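Local coordinates for protein beta-glucuronidase (uncultured Clostridium sp., PDB 6U7J) that hydrolyses beta-glucuronides and, as a gut microbial enzyme, probably helps to release active estrogens from their glucuronide conjugates, at residues 87-91 / 92-96; 393-396 / 397-400; 428-431 / 432-436; 469-472 / 473-477; 486-489 / 490-494. All coordinates share one frame; numbering follows the deposited sequence.

The five contacts follow one another along the chain, each a short local piece. Contact 1 lies apart, in the sugar-binding domain at the start of strand 93-98, its centre about 57 Å from that of contact 4, on the opposite side of the chain's centre. The other four belong to the TIM-barrel domain. Contacts 2 and 3 sit on the adjacent helices 386-403 and 424-439, with centres about 12 Å apart, and touch through a salt bridge and apolar packing. Contact 4, in the loop after strand 465-468, and contact 5, on the following helix 480-498, form a second touching pair, about 14 Å between centres. Each pair thus joins neighbouring elements of the barrel, while contact 1 belongs to a separate beta domain.

Contact 1: 87-91 / 92-96; sequences RLWKD and QRLVL
Trp89 and Gln92 close a type I beta turn, Gln92 N donating to Trp89 O at 3.0 Å. The N-H runs almost straight to its acceptor (163°), although the nitrogen stands above the carbonyl plane and not on a lone pair. A short 3-10 segment, 87-89, feeds into this turn, and residues 93-96 leave it as the start of strand 93-98 in the antiparallel beta sandwich of the family 2 sugar-binding domain. The turn brings Leu94 back beside the indole: Leu94 CD2 reaches Trp89 CE3 at 3.7 Å, arriving obliquely to the ring. Strand 188-193 packs on the same indole through Leu190 and Cys192, while Gln20 OE1 accepts from Trp89 NE1 and so fixes the ring's rotation. A second subunit meets the turn here, and Gln92 packs on Leu88 of that neighbouring subunit. Arg93 NH1 bonds to Thr193 OG1, and the guanidinium makes a cation-pi contact with Tyr197; Val95 CG2 sits over its centre. Gln92 has its CG beside the backbone N (chi1 -52°) and bends again at chi2, a fold that returns Gln92 OE1 to 3.5 Å from the carbonyl carbon C of Asp91.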
# COMPACT_ATOMS: atom_id res chain seq x y z
N ARG B 87 45.90 14.07 27.83
CA ARG B 87 47.25 14.08 28.40
C ARG B 87 47.81 12.67 28.47
O ARG B 87 48.98 12.44 28.13
CB ARG B 87 47.24 14.70 29.80
CG ARG B 87 47.39 16.20 29.82
CD ARG B 87 47.61 16.72 31.23
NE ARG B 87 46.56 16.28 32.13
CZ ARG B 87 45.63 17.08 32.63
NH1 ARG B 87 45.62 18.37 32.31
NH2 ARG B 87 44.72 16.59 33.46
N LEU B 88 46.99 11.70 28.88
CA LEU B 88 47.45 10.34 29.10
C LEU B 88 47.92 9.62 27.83
O LEU B 88 48.46 8.53 27.93
CB LEU B 88 46.35 9.55 29.79
CG LEU B 88 46.02 10.22 31.13
CD1 LEU B 88 44.83 9.61 31.80
CD2 LEU B 88 47.24 10.16 32.05
N TRP B 89 47.73 10.21 26.65
CA TRP B 89 48.26 9.67 25.40
C TRP B 89 49.57 10.34 24.99
O TRP B 89 50.04 10.12 23.88
CB TRP B 89 47.24 9.83 24.27
CG TRP B 89 46.05 8.89 24.33
CD1 TRP B 89 45.61 8.20 25.41
CD2 TRP B 89 45.15 8.57 23.25
NE1 TRP B 89 44.49 7.46 25.09
CE2 TRP B 89 44.19 7.67 23.77
CE3 TRP B 89 45.06 8.95 21.91
CZ2 TRP B 89 43.16 7.14 22.99
CZ3 TRP B 89 44.03 8.43 21.14
CH2 TRP B 89 43.10 7.53 21.68
N LYS B 90 50.14 11.16 25.88
CA LYS B 90 51.31 12.01 25.67
C LYS B 90 52.36 11.47 24.70
O LYS B 90 52.70 12.14 23.72
CB LYS B 90 51.98 12.29 27.02
CG LYS B 90 53.08 13.33 26.98
CD LYS B 90 53.51 13.72 28.38
CE LYS B 90 54.48 12.70 28.96
NZ LYS B 90 54.19 12.41 30.39
N ASP B 91 52.89 10.27 24.97
CA ASP B 91 54.00 9.73 24.20
C ASP B 91 53.58 8.57 23.29
O ASP B 91 54.42 7.74 22.94
CB ASP B 91 55.12 9.28 25.14
CG ASP B 91 55.82 10.45 25.79
OD1 ASP B 91 56.32 11.32 25.05
OD2 ASP B 91 55.85 10.50 27.04
N GLN B 92 52.31 8.50 22.91
CA GLN B 92 51.88 7.38 22.09
C GLN B 92 51.90 7.76 20.61
O GLN B 92 51.92 8.93 20.23
CB GLN B 92 50.49 6.91 22.51
CG GLN B 92 50.36 6.61 24.00
CD GLN B 92 51.47 5.71 24.52
OE1 GLN B 92 52.27 6.11 25.38
NE2 GLN B 92 51.54 4.49 24.01
N ARG B 93 51.94 6.74 19.76
CA ARG B 93 51.63 6.93 18.35
C ARG B 93 50.14 7.23 18.21
O ARG B 93 49.30 6.56 18.82
CB ARG B 93 52.01 5.68 17.56
CG ARG B 93 51.87 5.83 16.05
CD ARG B 93 52.46 4.63 15.34
NE ARG B 93 51.83 4.38 14.05
CZ ARG B 93 50.92 3.43 13.83
NH1 ARG B 93 50.51 2.65 14.82
NH2 ARG B 93 50.40 3.27 12.61
N LEU B 94 49.81 8.28 17.45
CA LEU B 94 48.43 8.72 17.25
C LEU B 94 48.06 8.55 15.79
O LEU B 94 48.75 9.07 14.91
CB LEU B 94 48.25 10.19 17.66
CG LEU B 94 48.70 10.60 19.07
CD1 LEU B 94 48.26 12.04 19.34
CD2 LEU B 94 48.19 9.68 20.16
N VAL B 95 46.95 7.85 15.53
CA VAL B 95 46.52 7.51 14.18
C VAL B 95 45.05 7.88 14.00
O VAL B 95 44.20 7.51 14.82
CB VAL B 95 46.74 6.02 13.86
CG1 VAL B 95 46.33 5.71 12.42
CG2 VAL B 95 48.20 5.63 14.11
N LEU B 96 44.74 8.59 12.92
CA LEU B 96 43.38 8.95 12.55
C LEU B 96 42.89 8.00 11.47
O LEU B 96 43.42 8.02 10.35
CB LEU B 96 43.32 10.39 12.06
CG LEU B 96 41.94 10.99 11.95
CD1 LEU B 96 41.31 11.05 13.35
CD2 LEU B 96 42.06 12.39 11.32

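Contact 2: 393-396 / 397-400; sequences KQVL and KELY
Lys393 O accepts Lys397 N at 2.9 Å, the first of four consecutive i to i+4 bonds that make this piece about two turns of helix 386-403 in the TIM-barrel domain. Glu398 N to Gln394 O (3.0 Å), Leu399 N to Val395 O (2.8 Å) and Tyr400 N to Leu396 O (2.9 Å) complete the series, all of them close to straight at the hydrogen.

The van der Waals contacts within this piece are mostly of beta carbons against carbonyl oxygens. Lys397 CB rests 3.4 Å from Gln394 O, and Tyr400 CB lies 3.4 Å from Leu396 O. With CG trans to the main-chain N (chi1 174°), the Tyr400 ring swings away from the preceding turn toward Trp412 and Asp440. Leu396 and Leu399 spend their branches on other elements: both pack on Val363, and they reach Ile414 and Trp412 of strand 409-416, respectively.

The charged groups likewise look outward. Glu398 extends beyond CG along the helix surface, its OE1 passing 3.9 Å from Gln394 O, while OE2 bonds to His117 NE2, a residue of the sugar-binding domain. Lys393 NZ forms a salt bridge with Glu431 OE1 of helix 424-439.

The hydrogen bonds within this piece are therefore all main-chain, and the side-chain chemistry is directed across to neighbours. The pairing of Glu398 with His117 would probably favour a charged carboxylate and may stabilise a protonated imidazole, linking two domains through a polar bond.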
# COMPACT_ATOMS: atom_id res chain seq x y z
N LYS B 393 43.85 -2.28 -10.03
CA LYS B 393 44.82 -3.10 -9.29
C LYS B 393 45.05 -2.56 -7.89
O LYS B 393 45.13 -3.33 -6.92
CB LYS B 393 46.15 -3.16 -10.05
CG LYS B 393 46.10 -3.78 -11.42
CD LYS B 393 47.52 -4.06 -11.90
CE LYS B 393 47.67 -3.91 -13.39
NZ LYS B 393 49.10 -4.03 -13.81
N GLN B 394 45.17 -1.24 -7.75
CA GLN B 394 45.41 -0.68 -6.42
C GLN B 394 44.24 -0.94 -5.48
O GLN B 394 44.45 -1.16 -4.28
CB GLN B 394 45.71 0.81 -6.53
CG GLN B 394 46.95 1.11 -7.36
CD GLN B 394 47.16 2.60 -7.60
OE1 GLN B 394 46.21 3.39 -7.59
NE2 GLN B 394 48.42 2.99 -7.81
N VAL B 395 43.00 -0.90 -5.98
CA VAL B 395 41.88 -1.16 -5.08
C VAL B 395 41.85 -2.64 -4.67
O VAL B 395 41.52 -2.98 -3.53
CB VAL B 395 40.55 -0.71 -5.72
CG1 VAL B 395 39.35 -1.24 -4.95
CG2 VAL B 395 40.51 0.81 -5.78
N LEU B 396 42.25 -3.53 -5.58
CA LEU B 396 42.40 -4.94 -5.23
C LEU B 396 43.48 -5.14 -4.17
O LEU B 396 43.32 -5.96 -3.25
CB LEU B 396 42.74 -5.74 -6.48
CG LEU B 396 41.52 -6.09 -7.32
CD1 LEU B 396 42.01 -6.47 -8.69
CD2 LEU B 396 40.71 -7.24 -6.66
N LYS B 397 44.61 -4.44 -4.31
CA LYS B 397 45.66 -4.47 -3.30
C LYS B 397 45.11 -4.07 -1.93
O LYS B 397 45.35 -4.76 -0.93
CB LYS B 397 46.80 -3.54 -3.73
CG LYS B 397 47.91 -3.32 -2.71
CD LYS B 397 48.53 -4.62 -2.30
CE LYS B 397 49.89 -4.40 -1.65
NZ LYS B 397 50.37 -5.68 -1.04
N GLU B 398 44.36 -2.96 -1.88
CA GLU B 398 43.77 -2.49 -0.63
C GLU B 398 42.75 -3.48 -0.07
O GLU B 398 42.76 -3.79 1.12
CB GLU B 398 43.11 -1.13 -0.85
CG GLU B 398 43.99 0.11 -0.68
CD GLU B 398 43.18 1.38 -0.92
OE1 GLU B 398 42.92 1.70 -2.11
OE2 GLU B 398 42.75 2.04 0.06
N LEU B 399 41.85 -3.98 -0.93
CA LEU B 399 40.86 -4.95 -0.45
C LEU B 399 41.54 -6.19 0.12
O LEU B 399 41.18 -6.65 1.21
CB LEU B 399 39.90 -5.36 -1.57
CG LEU B 399 38.84 -6.37 -1.11
CD1 LEU B 399 38.04 -5.86 0.08
CD2 LEU B 399 37.91 -6.70 -2.24
N TYR B 400 42.56 -6.71 -0.58
CA TYR B 400 43.29 -7.88 -0.07
C TYR B 400 43.92 -7.57 1.28
O TYR B 400 43.81 -8.36 2.22
CB TYR B 400 44.35 -8.34 -1.07
CG TYR B 400 45.22 -9.44 -0.51
CD1 TYR B 400 44.74 -10.74 -0.40
CD2 TYR B 400 46.52 -9.18 -0.05
CE1 TYR B 400 45.53 -11.76 0.14
CE2 TYR B 400 47.31 -10.17 0.50
CZ TYR B 400 46.82 -11.46 0.59
OH TYR B 400 47.61 -12.46 1.12

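Contact 3: 428-431 / 432-436; sequences YFEE and VTKYI
Thr433 OG1 sits 2.6 Å from Phe429 O and 2.9 Å from Glu430 O, two acceptors within range of its one proton. Chi1 of 45° tucks the hydroxyl between the main-chain N and carbonyl carbon and turns it back on the preceding turn. Phe429 O also takes Thr433 N at 2.8 Å, the ordinary helical bond.

On another side, Val432 CG2 approaches the Tyr428 ring obliquely, 3.6 Å from Tyr428 CE1. That ring also serves Phe429: Tyr428 CD1 lies over the centre of the Phe429 ring. Tyr428 OH and His392 ND1 share a hydrogen bond, and the ring pairs edge-to-face with Phe379.

Around the outer surface, Lys434 runs alongside Glu430, with Lys434 CD 3.9 Å from Glu430 CG. The lysine then bends at chi3 and chi4, leaving its NZ 4.3 Å from Glu431 OE2, beyond a salt bridge but perhaps near enough for a weak attraction; Glu431 OE1 is taken by the salt bridge to Lys393 NZ.

Helix 424-439 is the helix of a beta-alpha-beta unit between strands 409-416 and 445-449 of the barrel. Val432 and Thr433 lie on Ile414 and Ile436 on Trp412 of the first strand, while Tyr428 and Val432 meet Leu389 of the neighbouring helix 386-403.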
# COMPACT_ATOMS: atom_id res chain seq x y z
N TYR B 428 42.66 -6.09 -20.54
CA TYR B 428 42.39 -5.42 -19.27
C TYR B 428 42.21 -6.44 -18.16
O TYR B 428 42.91 -6.40 -17.14
CB TYR B 428 41.13 -4.53 -19.40
CG TYR B 428 40.83 -3.72 -18.15
CD1 TYR B 428 40.21 -4.29 -17.05
CD2 TYR B 428 41.18 -2.37 -18.08
CE1 TYR B 428 39.95 -3.56 -15.92
CE2 TYR B 428 40.92 -1.62 -16.95
CZ TYR B 428 40.31 -2.22 -15.87
OH TYR B 428 40.06 -1.49 -14.74
N PHE B 429 41.30 -7.38 -18.35
CA PHE B 429 40.99 -8.29 -17.27
C PHE B 429 42.03 -9.38 -17.10
O PHE B 429 42.17 -9.92 -16.00
CB PHE B 429 39.58 -8.87 -17.48
CG PHE B 429 38.51 -7.85 -17.21
CD1 PHE B 429 38.17 -7.52 -15.90
CD2 PHE B 429 37.91 -7.15 -18.24
CE1 PHE B 429 37.20 -6.55 -15.63
CE2 PHE B 429 36.95 -6.18 -17.98
CZ PHE B 429 36.60 -5.88 -16.67
N GLU B 430 42.80 -9.69 -18.15
CA GLU B 430 43.94 -10.59 -17.95
C GLU B 430 44.96 -9.96 -17.02
O GLU B 430 45.48 -10.63 -16.12
CB GLU B 430 44.60 -10.93 -19.28
CG GLU B 430 45.62 -12.05 -19.12
CD GLU B 430 46.50 -12.22 -20.33
OE1 GLU B 430 47.10 -13.31 -20.48
OE2 GLU B 430 46.60 -11.26 -21.13
N GLU B 431 45.25 -8.67 -17.23
CA GLU B 431 46.11 -7.95 -16.30
C GLU B 431 45.53 -7.98 -14.89
O GLU B 431 46.22 -8.31 -13.92
CB GLU B 431 46.30 -6.52 -16.78
CG GLU B 431 47.62 -6.30 -17.51
CD GLU B 431 48.80 -6.78 -16.68
OE1 GLU B 431 49.08 -6.19 -15.62
OE2 GLU B 431 49.44 -7.78 -17.09
N VAL B 432 44.23 -7.64 -14.75
CA VAL B 432 43.64 -7.58 -13.42
C VAL B 432 43.69 -8.94 -12.75
O VAL B 432 44.07 -9.06 -11.58
CB VAL B 432 42.19 -7.04 -13.48
CG1 VAL B 432 41.56 -7.10 -12.10
CG2 VAL B 432 42.16 -5.63 -13.99
N THR B 433 43.31 -9.99 -13.48
CA THR B 433 43.26 -11.32 -12.87
C THR B 433 44.65 -11.80 -12.46
O THR B 433 44.83 -12.33 -11.36
CB THR B 433 42.61 -12.32 -13.82
OG1 THR B 433 43.15 -12.15 -15.14
CG2 THR B 433 41.11 -12.12 -13.88
N LYS B 434 45.64 -11.59 -13.33
CA LYS B 434 47.01 -11.97 -12.97
C LYS B 434 47.47 -11.23 -11.72
O LYS B 434 48.15 -11.82 -10.87
CB LYS B 434 47.94 -11.70 -14.14
CG LYS B 434 47.98 -12.86 -15.13
CD LYS B 434 48.53 -12.46 -16.49
CE LYS B 434 49.45 -11.27 -16.39
NZ LYS B 434 50.68 -11.62 -15.62
N TYR B 435 47.08 -9.96 -11.57
CA TYR B 435 47.54 -9.20 -10.41
C TYR B 435 46.94 -9.73 -9.10
O TYR B 435 47.64 -9.82 -8.09
CB TYR B 435 47.21 -7.72 -10.57
CG TYR B 435 47.73 -6.90 -9.42
CD1 TYR B 435 46.87 -6.39 -8.45
CD2 TYR B 435 49.10 -6.65 -9.28
CE1 TYR B 435 47.35 -5.65 -7.38
CE2 TYR B 435 49.60 -5.91 -8.22
CZ TYR B 435 48.71 -5.40 -7.27
OH TYR B 435 49.20 -4.68 -6.21
N ILE B 436 45.65 -10.09 -9.10
CA ILE B 436 45.04 -10.54 -7.85
C ILE B 436 45.53 -11.95 -7.52
O ILE B 436 45.66 -12.31 -6.34
CB ILE B 436 43.49 -10.46 -7.92
CG1 ILE B 436 42.84 -10.98 -6.63
CG2 ILE B 436 42.94 -11.23 -9.09
CD1 ILE B 436 43.24 -10.23 -5.35

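Contact 4: 469-472 / 473-477; sequences RYFG and WYVGA
The rings of Tyr470 and Tyr474 make a T-shaped pair: the edge of Tyr474 turns to one face of Tyr470, with planes at 73° and centroids 5.1 Å apart. Tyr474 CD2 comes to 3.5 Å from both Tyr470 CB and Tyr470 CG, and CE2 lies over the face toward its rim. Trp473 CD1 covers the centre of one Tyr474 face, and Val475 CG1 meets the edge of the Phe471 ring, 3.7 Å from Phe471 CD1. All this belongs to the beta-alpha loop following strand 465-468 of the TIM barrel, at the barrel end where active sites of this fold lie.

The hydroxyls leave for elsewhere: Tyr470 OH bonds Glu506 OE1, and Tyr474 OH meets Lys570 NZ and Arg564 NH2. Leu562 of a neighbouring subunit packs on Trp473 and Tyr474.

The loop backbone curls round Tyr470 O. Trp473 N bonds to it at 2.9 Å from above the carbonyl plane, and Tyr474 N and Val475 N add weak bonds. Phe471 and Val475 form a single beta bridge, in which Gly472 N reaches Val475 O at 2.8 Å, nearly along the C=O axis. A CA-H...O contact follows, Gly472 CA to Gly476 O at 3.5 Å.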
# COMPACT_ATOMS: atom_id res chain seq x y z
N ARG B 469 21.37 -13.18 -14.73
CA ARG B 469 20.41 -13.59 -15.75
C ARG B 469 19.01 -13.32 -15.24
O ARG B 469 18.66 -13.76 -14.14
CB ARG B 469 20.59 -15.08 -16.09
CG ARG B 469 21.72 -15.34 -17.08
CD ARG B 469 21.45 -14.60 -18.37
NE ARG B 469 22.51 -14.71 -19.36
CZ ARG B 469 23.38 -13.74 -19.63
NH1 ARG B 469 23.32 -12.59 -18.95
NH2 ARG B 469 24.30 -13.89 -20.58
N TYR B 470 18.22 -12.63 -16.05
CA TYR B 470 16.89 -12.18 -15.66
C TYR B 470 15.86 -12.62 -16.69
O TYR B 470 15.06 -11.83 -17.21
CB TYR B 470 16.88 -10.67 -15.49
CG TYR B 470 17.70 -10.17 -14.34
CD1 TYR B 470 17.15 -10.08 -13.08
CD2 TYR B 470 19.02 -9.76 -14.53
CE1 TYR B 470 17.88 -9.60 -12.02
CE2 TYR B 470 19.77 -9.27 -13.46
CZ TYR B 470 19.19 -9.20 -12.21
OH TYR B 470 19.88 -8.73 -11.12
N PHE B 471 15.89 -13.91 -17.01
CA PHE B 471 14.82 -14.48 -17.81
C PHE B 471 13.50 -14.35 -17.05
O PHE B 471 13.43 -14.59 -15.85
CB PHE B 471 15.14 -15.93 -18.14
CG PHE B 471 16.33 -16.08 -19.08
CD1 PHE B 471 16.29 -15.57 -20.37
CD2 PHE B 471 17.48 -16.71 -18.66
CE1 PHE B 471 17.38 -15.70 -21.23
CE2 PHE B 471 18.57 -16.85 -19.51
CZ PHE B 471 18.51 -16.36 -20.80
N GLY B 472 12.46 -13.95 -17.77
CA GLY B 472 11.19 -13.61 -17.16
C GLY B 472 11.09 -12.17 -16.68
O GLY B 472 10.03 -11.78 -16.18
N TRP B 473 12.18 -11.39 -16.78
CA TRP B 473 12.12 -9.98 -16.41
C TRP B 473 12.70 -9.10 -17.51
O TRP B 473 11.95 -8.47 -18.25
CB TRP B 473 12.84 -9.73 -15.08
CG TRP B 473 12.49 -8.38 -14.56
CD1 TRP B 473 13.26 -7.26 -14.60
CD2 TRP B 473 11.23 -7.98 -13.99
NE1 TRP B 473 12.58 -6.20 -14.05
CE2 TRP B 473 11.33 -6.62 -13.68
CE3 TRP B 473 10.04 -8.66 -13.69
CZ2 TRP B 473 10.28 -5.90 -13.10
CZ3 TRP B 473 9.00 -7.95 -13.11
CH2 TRP B 473 9.12 -6.59 -12.81
N TYR B 474 14.04 -9.03 -17.63
CA TYR B 474 14.64 -8.24 -18.71
C TYR B 474 14.54 -8.95 -20.06
O TYR B 474 14.54 -8.28 -21.10
CB TYR B 474 16.11 -7.90 -18.40
CG TYR B 474 16.24 -6.95 -17.24
CD1 TYR B 474 15.49 -5.76 -17.21
CD2 TYR B 474 17.08 -7.23 -16.17
CE1 TYR B 474 15.60 -4.87 -16.14
CE2 TYR B 474 17.18 -6.36 -15.09
CZ TYR B 474 16.43 -5.19 -15.08
OH TYR B 474 16.53 -4.33 -14.02
N VAL B 475 14.45 -10.28 -20.06
CA VAL B 475 14.24 -11.07 -21.27
C VAL B 475 12.93 -11.83 -21.12
O VAL B 475 12.76 -12.60 -20.17
CB VAL B 475 15.40 -12.04 -21.53
CG1 VAL B 475 15.05 -12.98 -22.69
CG2 VAL B 475 16.67 -11.27 -21.84
N GLY B 476 12.02 -11.65 -22.08
CA GLY B 476 10.73 -12.30 -22.01
C GLY B 476 9.93 -11.91 -20.78
O GLY B 476 9.44 -12.79 -20.06
N ALA B 477 9.79 -10.61 -20.52
CA ALA B 477 9.05 -10.16 -19.35
C ALA B 477 7.64 -10.72 -19.37
O ALA B 477 6.92 -10.55 -20.35
CB ALA B 477 9.00 -8.63 -19.29

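Contact 5: 486-489 / 490-494; sequences SLKT and DLIKW
Leu487 and Leu491 cross at a slant one helical turn apart, CG to CG, with Leu487 CG 4.0 Å from Leu491 CG. Leu491 keeps its CG beside its own backbone N (chi1 -74°), which presses Leu491 CG to 3.1 Å from Leu487 O. Behind the pair stand Met539 of helix 525-540, touched by both leucines, and Val502 and Val504 of strand 502-506, touched by Leu491.

Lys488 and Ile492 instead lie side by side and point the same way: Ile492 CD1 is 4.1 Å from Lys488 CG and equally far from Lys488 NZ, whose ion pair with Glu541 is long and weak. The backbone beneath is regular i to i+4 helix, for instance Asp490 N to Ser486 O at 3.0 Å. This is helix 480-498, the helix of the beta-alpha-beta unit joining strands 465-468 and 502-506 of the TIM barrel.

Asp490 faces inward against Ile467. Its OD2 receives Trp494 NE1 at 2.8 Å in a bent bond, 132° at the hydrogen, lying in the indole plane while the donor stands 46° out of the carboxylate plane. The same oxygen forms a salt bridge with Arg469 NE, so two donors grip a buried carboxylate, whose charge they probably stabilise. Lys493 NZ pairs with Glu454 OE2.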
# COMPACT_ATOMS: atom_id res chain seq x y z
N SER B 486 14.86 -21.10 -21.23
CA SER B 486 15.89 -20.12 -21.55
C SER B 486 17.09 -20.24 -20.63
O SER B 486 18.23 -20.14 -21.07
CB SER B 486 15.31 -18.71 -21.49
OG SER B 486 14.33 -18.55 -22.48
N LEU B 487 16.85 -20.45 -19.33
CA LEU B 487 17.97 -20.48 -18.40
C LEU B 487 18.75 -21.78 -18.53
O LEU B 487 19.99 -21.77 -18.52
CB LEU B 487 17.49 -20.27 -16.96
CG LEU B 487 18.68 -20.09 -16.00
CD1 LEU B 487 19.47 -18.83 -16.32
CD2 LEU B 487 18.25 -20.10 -14.54
N LYS B 488 18.05 -22.92 -18.66
CA LYS B 488 18.74 -24.19 -18.85
C LYS B 488 19.64 -24.14 -20.08
O LYS B 488 20.81 -24.54 -20.01
CB LYS B 488 17.74 -25.34 -18.99
CG LYS B 488 18.38 -26.73 -18.91
CD LYS B 488 17.30 -27.81 -19.06
CE LYS B 488 17.89 -29.22 -19.22
NZ LYS B 488 19.00 -29.42 -18.26
N THR B 489 19.12 -23.63 -21.19
CA THR B 489 19.91 -23.53 -22.41
C THR B 489 21.12 -22.63 -22.19
O THR B 489 22.25 -22.97 -22.59
CB THR B 489 19.05 -22.99 -23.55
OG1 THR B 489 18.05 -23.95 -23.88
CG2 THR B 489 19.90 -22.72 -24.77
N ASP B 490 20.92 -21.47 -21.56
CA ASP B 490 22.03 -20.56 -21.36
C ASP B 490 23.06 -21.17 -20.41
O ASP B 490 24.26 -21.10 -20.67
CB ASP B 490 21.53 -19.21 -20.84
CG ASP B 490 22.52 -18.08 -21.08
OD1 ASP B 490 22.84 -17.81 -22.26
OD2 ASP B 490 22.99 -17.48 -20.09
N LEU B 491 22.59 -21.78 -19.32
CA LEU B 491 23.50 -22.42 -18.37
C LEU B 491 24.41 -23.41 -19.07
O LEU B 491 25.62 -23.46 -18.81
CB LEU B 491 22.70 -23.13 -17.28
CG LEU B 491 22.04 -22.28 -16.21
CD1 LEU B 491 21.21 -23.17 -15.30
CD2 LEU B 491 23.11 -21.52 -15.44
N ILE B 492 23.84 -24.22 -19.98
CA ILE B 492 24.62 -25.28 -20.60
C ILE B 492 25.64 -24.69 -21.57
O ILE B 492 26.78 -25.18 -21.66
CB ILE B 492 23.69 -26.30 -21.28
CG1 ILE B 492 22.87 -27.05 -20.22
CG2 ILE B 492 24.49 -27.30 -22.10
CD1 ILE B 492 21.79 -27.93 -20.80
N LYS B 493 25.28 -23.60 -22.27
CA LYS B 493 26.24 -22.93 -23.14
C LYS B 493 27.43 -22.36 -22.35
O LYS B 493 28.58 -22.45 -22.80
CB LYS B 493 25.55 -21.83 -23.95
CG LYS B 493 24.50 -22.39 -24.91
CD LYS B 493 24.10 -21.41 -26.02
CE LYS B 493 23.45 -20.17 -25.46
NZ LYS B 493 22.73 -19.38 -26.52
N TRP B 494 27.18 -21.79 -21.16
CA TRP B 494 28.28 -21.25 -20.36
C TRP B 494 29.20 -22.37 -19.88
O TRP B 494 30.43 -22.20 -19.82
CB TRP B 494 27.73 -20.47 -19.15
CG TRP B 494 27.20 -19.09 -19.47
CD1 TRP B 494 25.89 -18.73 -19.59
CD2 TRP B 494 27.96 -17.90 -19.69
NE1 TRP B 494 25.79 -17.39 -19.88
CE2 TRP B 494 27.04 -16.86 -19.94
CE3 TRP B 494 29.33 -17.61 -19.70
CZ2 TRP B 494 27.45 -15.55 -20.21
CZ3 TRP B 494 29.74 -16.31 -19.96
CH2 TRP B 494 28.80 -15.30 -20.21